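Local structure of VWFA domain-containing protein (Alicyclobacillus acidocaldarius subsp. acidocaldarius, 3RAG) at residues A83-H88 with D160-L165; D131-L137 with R168-V174. The protein is of unknown function, but its von Willebrand factor A-type fold and bound sodium ion are consistent with a metal-dependent binding role. All coordinates share one frame; numbering follows the deposited sequence.

Interaction 1. Residues A83-H88 with D160-L165; sequences AQMMTH and DLALSL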
ATOM      1  N   ALA A  83      -7.087   1.206  -6.429  1.00 29.22           N
ATOM      2  CA  ALA A  83      -6.392   1.357  -5.147  1.00 30.85           C
ATOM      3  C   ALA A  83      -7.309   0.999  -3.971  1.00 32.33           C
ATOM      4  O   ALA A  83      -6.907   0.307  -3.043  1.00 29.89           O
ATOM      5  CB  ALA A  83      -5.859   2.787  -4.985  1.00 30.78           C
ATOM      6  N   GLN A  84      -8.549   1.466  -4.029  1.00 30.93           N
ATOM      7  CA  GLN A  84      -9.506   1.151  -2.973  1.00 33.93           C
ATOM      8  C   GLN A  84      -9.786  -0.358  -2.925  1.00 34.38           C
ATOM      9  O   GLN A  84      -9.732  -0.966  -1.849  1.00 36.59           O
ATOM     10  CB  GLN A  84     -10.795   1.962  -3.153  1.00 31.41           C
ATOM     11  CG  GLN A  84     -10.601   3.460  -3.078  1.00 37.31           C
ATOM     12  CD  GLN A  84     -11.860   4.233  -3.416  1.00 44.73           C
ATOM     13  OE1 GLN A  84     -12.966   3.771  -3.160  1.00 46.30           O
ATOM     14  NE2 GLN A  84     -11.693   5.419  -3.993  1.00 42.27           N
HETATM   15  N   MSE A  85     -10.044  -0.983  -4.079  1.00 31.71           N
HETATM   16  CA  MSE A  85     -10.294  -2.424  -4.097  1.00 32.72           C
HETATM   17  C   MSE A  85      -9.118  -3.215  -3.546  1.00 35.51           C
HETATM   18  O   MSE A  85      -9.315  -4.164  -2.776  1.00 31.68           O
HETATM   19  CB  MSE A  85     -10.617  -2.945  -5.516  1.00 31.91           C
HETATM   20  CG  MSE A  85     -10.751  -4.485  -5.634  1.00 38.06           C
HETATM   21 SE   MSE A  85      -9.234  -5.483  -5.893  1.00 40.22          SE
HETATM   22  CE  MSE A  85      -8.759  -4.995  -7.555  1.00 64.06           C
HETATM   23  N   MSE A  86      -7.901  -2.873  -3.966  1.00 30.08           N
HETATM   24  CA  MSE A  86      -6.758  -3.698  -3.590  1.00 29.73           C
HETATM   25  C   MSE A  86      -6.521  -3.587  -2.095  1.00 27.33           C
HETATM   26  O   MSE A  86      -6.198  -4.589  -1.443  1.00 31.54           O
HETATM   27  CB  MSE A  86      -5.475  -3.282  -4.336  1.00 31.73           C
HETATM   28  CG  MSE A  86      -5.465  -3.570  -5.838  1.00 36.77           C
HETATM   29 SE   MSE A  86      -4.041  -2.731  -6.675  1.00 34.14          SE
HETATM   30  CE  MSE A  86      -3.221  -2.056  -5.367  1.00 19.81           C
ATOM     31  N   THR A  87      -6.652  -2.367  -1.575  1.00 30.12           N
ATOM     32  CA  THR A  87      -6.364  -2.105  -0.160  1.00 31.92           C
ATOM     33  C   THR A  87      -7.340  -2.928   0.674  1.00 36.02           C
ATOM     34  O   THR A  87      -6.940  -3.660   1.584  1.00 30.36           O
ATOM     35  CB  THR A  87      -6.475  -0.606   0.168  1.00 34.52           C
ATOM     36  OG1 THR A  87      -5.506   0.104  -0.606  1.00 32.26           O
ATOM     37  CG2 THR A  87      -6.198  -0.327   1.659  1.00 30.54           C
ATOM     38  N   HIS A  88      -8.622  -2.845   0.336  1.00 30.79           N
ATOM     39  CA  HIS A  88      -9.614  -3.664   1.051  1.00 38.51           C
ATOM     40  C   HIS A  88      -9.437  -5.177   0.885  1.00 36.33           C
ATOM     41  O   HIS A  88      -9.524  -5.938   1.866  1.00 33.01           O
ATOM     42  CB  HIS A  88     -11.041  -3.209   0.714  1.00 43.40           C
ATOM     43  CG  HIS A  88     -11.422  -1.922   1.382  1.00 59.53           C
ATOM     44  ND1 HIS A  88     -11.646  -1.828   2.741  1.00 67.79           N
ATOM     45  CD2 HIS A  88     -11.599  -0.675   0.886  1.00 62.20           C
ATOM     46  CE1 HIS A  88     -11.952  -0.580   3.051  1.00 63.80           C
ATOM     47  NE2 HIS A  88     -11.932   0.140   1.943  1.00 61.16           N
ATOM     48  N   ASP A 160      -8.737  10.721  -3.197  1.00 27.26           N
ATOM     49  CA  ASP A 160      -9.967   9.922  -3.132  1.00 32.19           C
ATOM     50  C   ASP A 160      -9.785   8.658  -2.292  1.00 34.79           C
ATOM     51  O   ASP A 160     -10.699   8.227  -1.585  1.00 26.96           O
ATOM     52  CB  ASP A 160     -10.416   9.530  -4.537  1.00 39.53           C
ATOM     53  CG  ASP A 160     -11.033  10.679  -5.291  1.00 56.06           C
ATOM     54  OD1 ASP A 160     -11.214  11.761  -4.692  1.00 64.38           O
ATOM     55  OD2 ASP A 160     -11.351  10.492  -6.485  1.00 69.95           O
ATOM     56  N   LEU A 161      -8.604   8.060  -2.369  1.00 29.40           N
ATOM     57  CA  LEU A 161      -8.335   6.854  -1.599  1.00 30.53           C
ATOM     58  C   LEU A 161      -8.434   7.172  -0.120  1.00 30.51           C
ATOM     59  O   LEU A 161      -9.104   6.469   0.642  1.00 30.56           O
ATOM     60  CB  LEU A 161      -6.951   6.288  -1.943  1.00 26.90           C
ATOM     61  CG  LEU A 161      -6.411   5.116  -1.115  1.00 30.67           C
ATOM     62  CD1 LEU A 161      -7.303   3.879  -1.252  1.00 27.95           C
ATOM     63  CD2 LEU A 161      -4.991   4.786  -1.617  1.00 30.79           C
ATOM     64  N   ALA A 162      -7.763   8.243   0.295  1.00 29.28           N
ATOM     65  CA  ALA A 162      -7.747   8.608   1.692  1.00 31.20           C
ATOM     66  C   ALA A 162      -9.146   8.963   2.155  1.00 36.65           C
ATOM     67  O   ALA A 162      -9.551   8.603   3.262  1.00 36.89           O
ATOM     68  CB  ALA A 162      -6.766   9.780   1.944  1.00 33.53           C
ATOM     69  N   LEU A 163      -9.890   9.681   1.315  1.00 33.42           N
ATOM     70  CA  LEU A 163     -11.245  10.051   1.700  1.00 37.27           C
ATOM     71  C   LEU A 163     -12.111   8.803   1.883  1.00 35.62           C
ATOM     72  O   LEU A 163     -12.899   8.719   2.830  1.00 35.46           O
ATOM     73  CB  LEU A 163     -11.870  11.015   0.690  1.00 36.18           C
ATOM     74  CG  LEU A 163     -11.258  12.424   0.690  1.00 43.58           C
ATOM     75  CD1 LEU A 163     -11.959  13.295  -0.331  1.00 47.81           C
ATOM     76  CD2 LEU A 163     -11.314  13.073   2.068  1.00 44.31           C
ATOM     77  N   SER A 164     -11.962   7.827   0.991  1.00 31.06           N
ATOM     78  CA  SER A 164     -12.770   6.610   1.097  1.00 35.08           C
ATOM     79  C   SER A 164     -12.416   5.787   2.343  1.00 40.47           C
ATOM     80  O   SER A 164     -13.289   5.207   2.986  1.00 38.27           O
ATOM     81  CB  SER A 164     -12.624   5.745  -0.154  1.00 39.98           C
ATOM     82  OG  SER A 164     -11.378   5.067  -0.142  1.00 50.02           O
ATOM     83  N   LEU A 165     -11.133   5.728   2.680  1.00 40.54           N
ATOM     84  CA  LEU A 165     -10.695   4.990   3.862  1.00 40.82           C
ATOM     85  C   LEU A 165     -11.126   5.637   5.178  1.00 40.39           C
ATOM     86  O   LEU A 165     -11.263   4.953   6.202  1.00 45.58           O
ATOM     87  CB  LEU A 165      -9.171   4.779   3.842  1.00 35.14           C
ATOM     88  CG  LEU A 165      -8.642   3.917   2.691  1.00 36.15           C
ATOM     89  CD1 LEU A 165      -7.122   3.996   2.647  1.00 33.61           C
ATOM     90  CD2 LEU A 165      -9.108   2.427   2.776  1.00 40.09           C
TER

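Interaction 2. Residues D131-L137 with R168-V174; sequences DEVALHL and RSGPLAV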
ATOM      1  N   ASP A 131     -13.210  -3.071   9.401  1.00 31.69           N
ATOM      2  CA  ASP A 131     -13.685  -1.716   9.667  1.00 33.59           C
ATOM      3  C   ASP A 131     -12.973  -1.036  10.827  1.00 36.21           C
ATOM      4  O   ASP A 131     -12.821   0.195  10.836  1.00 34.46           O
ATOM      5  CB  ASP A 131     -15.202  -1.725   9.943  1.00 36.98           C
ATOM      6  CG  ASP A 131     -15.741  -0.339  10.272  1.00 45.29           C
ATOM      7  OD1 ASP A 131     -15.688   0.545   9.389  1.00 47.63           O
ATOM      8  OD2 ASP A 131     -16.216  -0.132  11.407  1.00 45.19           O
ATOM      9  N   GLU A 132     -12.547  -1.829  11.809  1.00 34.63           N
ATOM     10  CA  GLU A 132     -12.154  -1.300  13.123  1.00 32.15           C
ATOM     11  C   GLU A 132     -10.669  -1.259  13.446  1.00 35.68           C
ATOM     12  O   GLU A 132     -10.255  -0.473  14.300  1.00 35.02           O
ATOM     13  CB  GLU A 132     -12.904  -2.049  14.244  1.00 36.83           C
ATOM     14  CG  GLU A 132     -14.363  -1.778  14.235  1.00 36.71           C
ATOM     15  CD  GLU A 132     -15.107  -2.537  15.330  1.00 46.83           C
ATOM     16  OE1 GLU A 132     -14.441  -3.240  16.123  1.00 42.74           O
ATOM     17  OE2 GLU A 132     -16.347  -2.426  15.381  1.00 51.46           O
ATOM     18  N   VAL A 133      -9.856  -2.074  12.784  1.00 33.03           N
ATOM     19  CA  VAL A 133      -8.422  -2.027  13.075  1.00 31.33           C
ATOM     20  C   VAL A 133      -7.823  -0.711  12.585  1.00 34.37           C
ATOM     21  O   VAL A 133      -8.375  -0.054  11.700  1.00 32.53           O
ATOM     22  CB  VAL A 133      -7.620  -3.232  12.462  1.00 27.49           C
ATOM     23  CG1 VAL A 133      -8.177  -4.589  12.951  1.00 32.78           C
ATOM     24  CG2 VAL A 133      -7.574  -3.178  10.913  1.00 29.40           C
ATOM     25  N   ALA A 134      -6.699  -0.326  13.172  1.00 30.28           N
ATOM     26  CA  ALA A 134      -5.934   0.795  12.655  1.00 31.80           C
ATOM     27  C   ALA A 134      -5.364   0.386  11.294  1.00 30.31           C
ATOM     28  O   ALA A 134      -5.041  -0.780  11.074  1.00 30.88           O
ATOM     29  CB  ALA A 134      -4.814   1.206  13.643  1.00 31.56           C
ATOM     30  N   LEU A 135      -5.276   1.346  10.377  1.00 29.82           N
ATOM     31  CA  LEU A 135      -4.704   1.093   9.066  1.00 27.47           C
ATOM     32  C   LEU A 135      -3.569   2.073   8.890  1.00 28.23           C
ATOM     33  O   LEU A 135      -3.783   3.293   8.933  1.00 31.38           O
ATOM     34  CB  LEU A 135      -5.754   1.314   7.974  1.00 27.83           C
ATOM     35  CG  LEU A 135      -5.232   1.326   6.531  1.00 32.98           C
ATOM     36  CD1 LEU A 135      -4.455   0.048   6.242  1.00 33.22           C
ATOM     37  CD2 LEU A 135      -6.388   1.506   5.564  1.00 34.22           C
ATOM     38  N   HIS A 136      -2.355   1.556   8.722  1.00 29.85           N
ATOM     39  CA  HIS A 136      -1.199   2.432   8.492  1.00 28.11           C
ATOM     40  C   HIS A 136      -0.755   2.190   7.058  1.00 26.43           C
ATOM     41  O   HIS A 136      -0.464   1.069   6.697  1.00 26.94           O
ATOM     42  CB  HIS A 136      -0.043   2.091   9.427  1.00 29.30           C
ATOM     43  CG  HIS A 136      -0.349   2.320  10.868  1.00 33.16           C
ATOM     44  ND1 HIS A 136       0.496   1.909  11.878  1.00 33.45           N
ATOM     45  CD2 HIS A 136      -1.401   2.919  11.472  1.00 32.85           C
ATOM     46  CE1 HIS A 136      -0.026   2.244  13.045  1.00 35.04           C
ATOM     47  NE2 HIS A 136      -1.174   2.862  12.827  1.00 37.12           N
ATOM     48  N   LEU A 137      -0.702   3.247   6.261  1.00 25.87           N
ATOM     49  CA  LEU A 137      -0.527   3.115   4.817  1.00 24.25           C
ATOM     50  C   LEU A 137       0.486   4.145   4.356  1.00 24.60           C
ATOM     51  O   LEU A 137       0.348   5.341   4.659  1.00 28.17           O
ATOM     52  CB  LEU A 137      -1.867   3.418   4.123  1.00 29.48           C
ATOM     53  CG  LEU A 137      -1.863   3.508   2.589  1.00 30.74           C
ATOM     54  CD1 LEU A 137      -1.451   2.207   1.946  1.00 26.32           C
ATOM     55  CD2 LEU A 137      -3.221   3.975   2.019  1.00 31.48           C
ATOM     56  N   ARG A 168     -14.155   4.307   7.374  1.00 41.06           N
ATOM     57  CA  ARG A 168     -13.960   3.227   8.351  1.00 40.62           C
ATOM     58  C   ARG A 168     -14.004   3.751   9.776  1.00 37.24           C
ATOM     59  O   ARG A 168     -13.642   4.898  10.025  1.00 38.65           O
ATOM     60  CB  ARG A 168     -12.586   2.556   8.139  1.00 39.95           C
ATOM     61  CG  ARG A 168     -12.383   1.816   6.810  1.00 43.16           C
ATOM     62  CD  ARG A 168     -11.053   1.011   6.850  1.00 41.60           C
ATOM     63  NE  ARG A 168     -10.160   1.601   7.848  1.00 50.57           N
ATOM     64  CZ  ARG A 168      -9.627   0.940   8.870  1.00 37.83           C
ATOM     65  NH1 ARG A 168      -9.853  -0.365   9.048  1.00 35.76           N
ATOM     66  NH2 ARG A 168      -8.864   1.590   9.714  1.00 38.33           N
ATOM     67  N   SER A 169     -14.418   2.907  10.723  1.00 37.18           N
ATOM     68  CA  SER A 169     -14.394   3.277  12.127  1.00 38.19           C
ATOM     69  C   SER A 169     -12.979   3.416  12.619  1.00 33.38           C
ATOM     70  O   SER A 169     -12.680   4.290  13.419  1.00 37.26           O
ATOM     71  CB  SER A 169     -15.097   2.216  12.996  1.00 42.88           C
ATOM     72  OG  SER A 169     -16.450   2.105  12.621  1.00 54.85           O
ATOM     73  N   GLY A 170     -12.102   2.535  12.159  1.00 34.79           N
ATOM     74  CA  GLY A 170     -10.774   2.471  12.733  1.00 33.31           C
ATOM     75  C   GLY A 170      -9.902   3.625  12.286  1.00 38.00           C
ATOM     76  O   GLY A 170     -10.167   4.260  11.272  1.00 38.62           O
ATOM     77  N   PRO A 171      -8.837   3.894  13.038  1.00 32.51           N
ATOM     78  CA  PRO A 171      -7.996   5.041  12.684  1.00 40.43           C
ATOM     79  C   PRO A 171      -7.237   4.825  11.380  1.00 37.19           C
ATOM     80  O   PRO A 171      -6.835   3.695  11.071  1.00 36.79           O
ATOM     81  CB  PRO A 171      -7.016   5.152  13.857  1.00 43.37           C
ATOM     82  CG  PRO A 171      -7.056   3.828  14.544  1.00 47.32           C
ATOM     83  CD  PRO A 171      -8.411   3.226  14.282  1.00 39.18           C
ATOM     84  N   LEU A 172      -7.067   5.915  10.636  1.00 36.78           N
ATOM     85  CA  LEU A 172      -6.273   5.936   9.430  1.00 34.13           C
ATOM     86  C   LEU A 172      -5.026   6.786   9.640  1.00 34.20           C
ATOM     87  O   LEU A 172      -5.109   7.932  10.101  1.00 34.51           O
ATOM     88  CB  LEU A 172      -7.085   6.537   8.286  1.00 38.98           C
ATOM     89  CG  LEU A 172      -6.331   6.724   6.980  1.00 43.56           C
ATOM     90  CD1 LEU A 172      -5.892   5.369   6.398  1.00 43.29           C
ATOM     91  CD2 LEU A 172      -7.192   7.482   5.990  1.00 51.81           C
ATOM     92  N   ALA A 173      -3.871   6.231   9.287  1.00 31.39           N
ATOM     93  CA  ALA A 173      -2.638   7.004   9.268  1.00 33.31           C
ATOM     94  C   ALA A 173      -2.028   6.813   7.886  1.00 29.29           C
ATOM     95  O   ALA A 173      -1.602   5.721   7.550  1.00 26.52           O
ATOM     96  CB  ALA A 173      -1.669   6.522  10.356  1.00 32.64           C
ATOM     97  N   VAL A 174      -2.040   7.865   7.084  1.00 28.14           N
ATOM     98  CA  VAL A 174      -1.487   7.785   5.728  1.00 26.48           C
ATOM     99  C   VAL A 174      -0.312   8.737   5.588  1.00 26.38           C
ATOM    100  O   VAL A 174      -0.373   9.919   5.985  1.00 29.70           O
ATOM    101  CB  VAL A 174      -2.571   8.080   4.650  1.00 31.25           C
ATOM    102  CG1 VAL A 174      -3.146   9.474   4.843  1.00 37.61           C
ATOM    103  CG2 VAL A 174      -2.010   7.929   3.235  1.00 32.76           C
TER

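Interaction 1. Residues A83-H88 with D160-L165
Gln84 lies against Ser164 and Leu161 where two helices, 79-106 and 151-165, pack side by side on one face of the central sheet of an alpha/beta fold of the von Willebrand factor A type. The short segments cross at -47° with their axes 10.2 Å apart, and no hydrogen bond passes between them, so the contact rests on side-chain packing.

The apolar part lies toward the sheet. Leu161 carries it with both methyls: CD2 meets Ala83 CB at 4.0 Å, while CD1 reaches Gln84 CG at 3.8 Å. A chi1 of 173° swings Leu161 CG away from the backbone N and brings its methyls over to helix 79-106, where the side chain slides past that of Gln84 in the opposite direction. Leu14 of strand 10-17 touches Ala83 and Leu161 alike, which places this pair directly over the sheet. One turn on, Leu165 CD2 approaches the CG2 methyl of Thr87 and meets the His88 ring obliquely at NE2, 3.7 Å away.

Both hydroxyls of the contact bond back to their own helices, whereas His88 turns to another one. Thr87 OG1 donates to Ala83 O at 2.8 Å, from the face of that carbonyl opposite to the one used by Thr87 N; this bond holds the hydroxyl and fixes the direction of the CG2 methyl. His88 ND1 is hydrogen-bonded to Glu130 OE2 of helix 116-132, a bond that would limit the turning of the ring beside Leu165.

Gln84 and Ser164 meet on the partly exposed side of the interface. The glutamine chain is extended beyond CG, and its amide carbon CD comes within 3.4 Å of Ser164 OG. That hydroxyl turns back on its own helix, donating to Leu161 O at 2.8 Å with the donor tilted 25° from the carbonyl plane.

Interaction 2. Residues D131-L137 with R168-V174
The parallel pairing of strands 135-142 and 172-179, the two strands of a beta-alpha-beta unit joined through helix 151-165, begins here, together with the turns that lead into it. The strand segments run 8° from parallel, and their register is set by Leu135 N to Pro171 O, Ala173 N to Leu135 O at 3.0 Å, and Leu137 N to Ala173 O. Leu135 and Leu172 point the same way and lie side by side, CD2 to CD1 at 4.0 Å, on the face covered by helix 151-165; His136 and Ala173 occupy the other face, near helix 214-232.

Ahead of the strands, Asp131 at the end of helix 116-132 grips Ser169 with both carboxylate oxygens. OD2 accepts from Ser169 OG at 2.6 Å on its syn side, whereas OD1 takes Ser169 N at 3.0 Å from above the carboxylate plane. With its CG opposite the backbone N, the Asp131 side chain carries the carboxylate to this turn, and Asp131 O accepts from Gly170 N. Replacing Asp131 by an alanine would remove both carboxylate oxygens, which is likely to leave Ser169 N and OG without these acceptors and the turn held mainly by the backbone bond from Gly170 N.

Bent at chi3 (-23°), the Arg168 side chain slots its guanidinium between two parts of segment 131-137: Asp131 O lies over one face, offset toward the rim, and Leu135 CB over the opposite one. NH1 also bonds Glu130 O and makes a weak bond to Val133 O. The stronger bond to Val133 O comes from Arg168 NH2 at 2.6 Å, with the oxygen only 8° out of the guanidinium plane.

Overall arrangement
From the N terminus, helix 3-7 leads into strand 10-17, the first of the sheet, and further on the chain reaches segment 83-88 on helix 79-106. It continues through helix 116-132 into segment 131-137, which starts strand 135-142, then through helix 151-165, bearing segment 160-165, to segment 168-174. The segments therefore alternate: interaction 1 closes a loop of 71 intervening residues, interaction 2 one of 30, and the two loops cross. Interaction 1 joins two helices above the sheet, while interaction 2 joins neighbouring strands within it. Their centres are about 11 Å apart, and Leu165 links them physically, its CD1 lying 3.9 Å from Leu135 CD2 and its CB packing on Leu172 CD2.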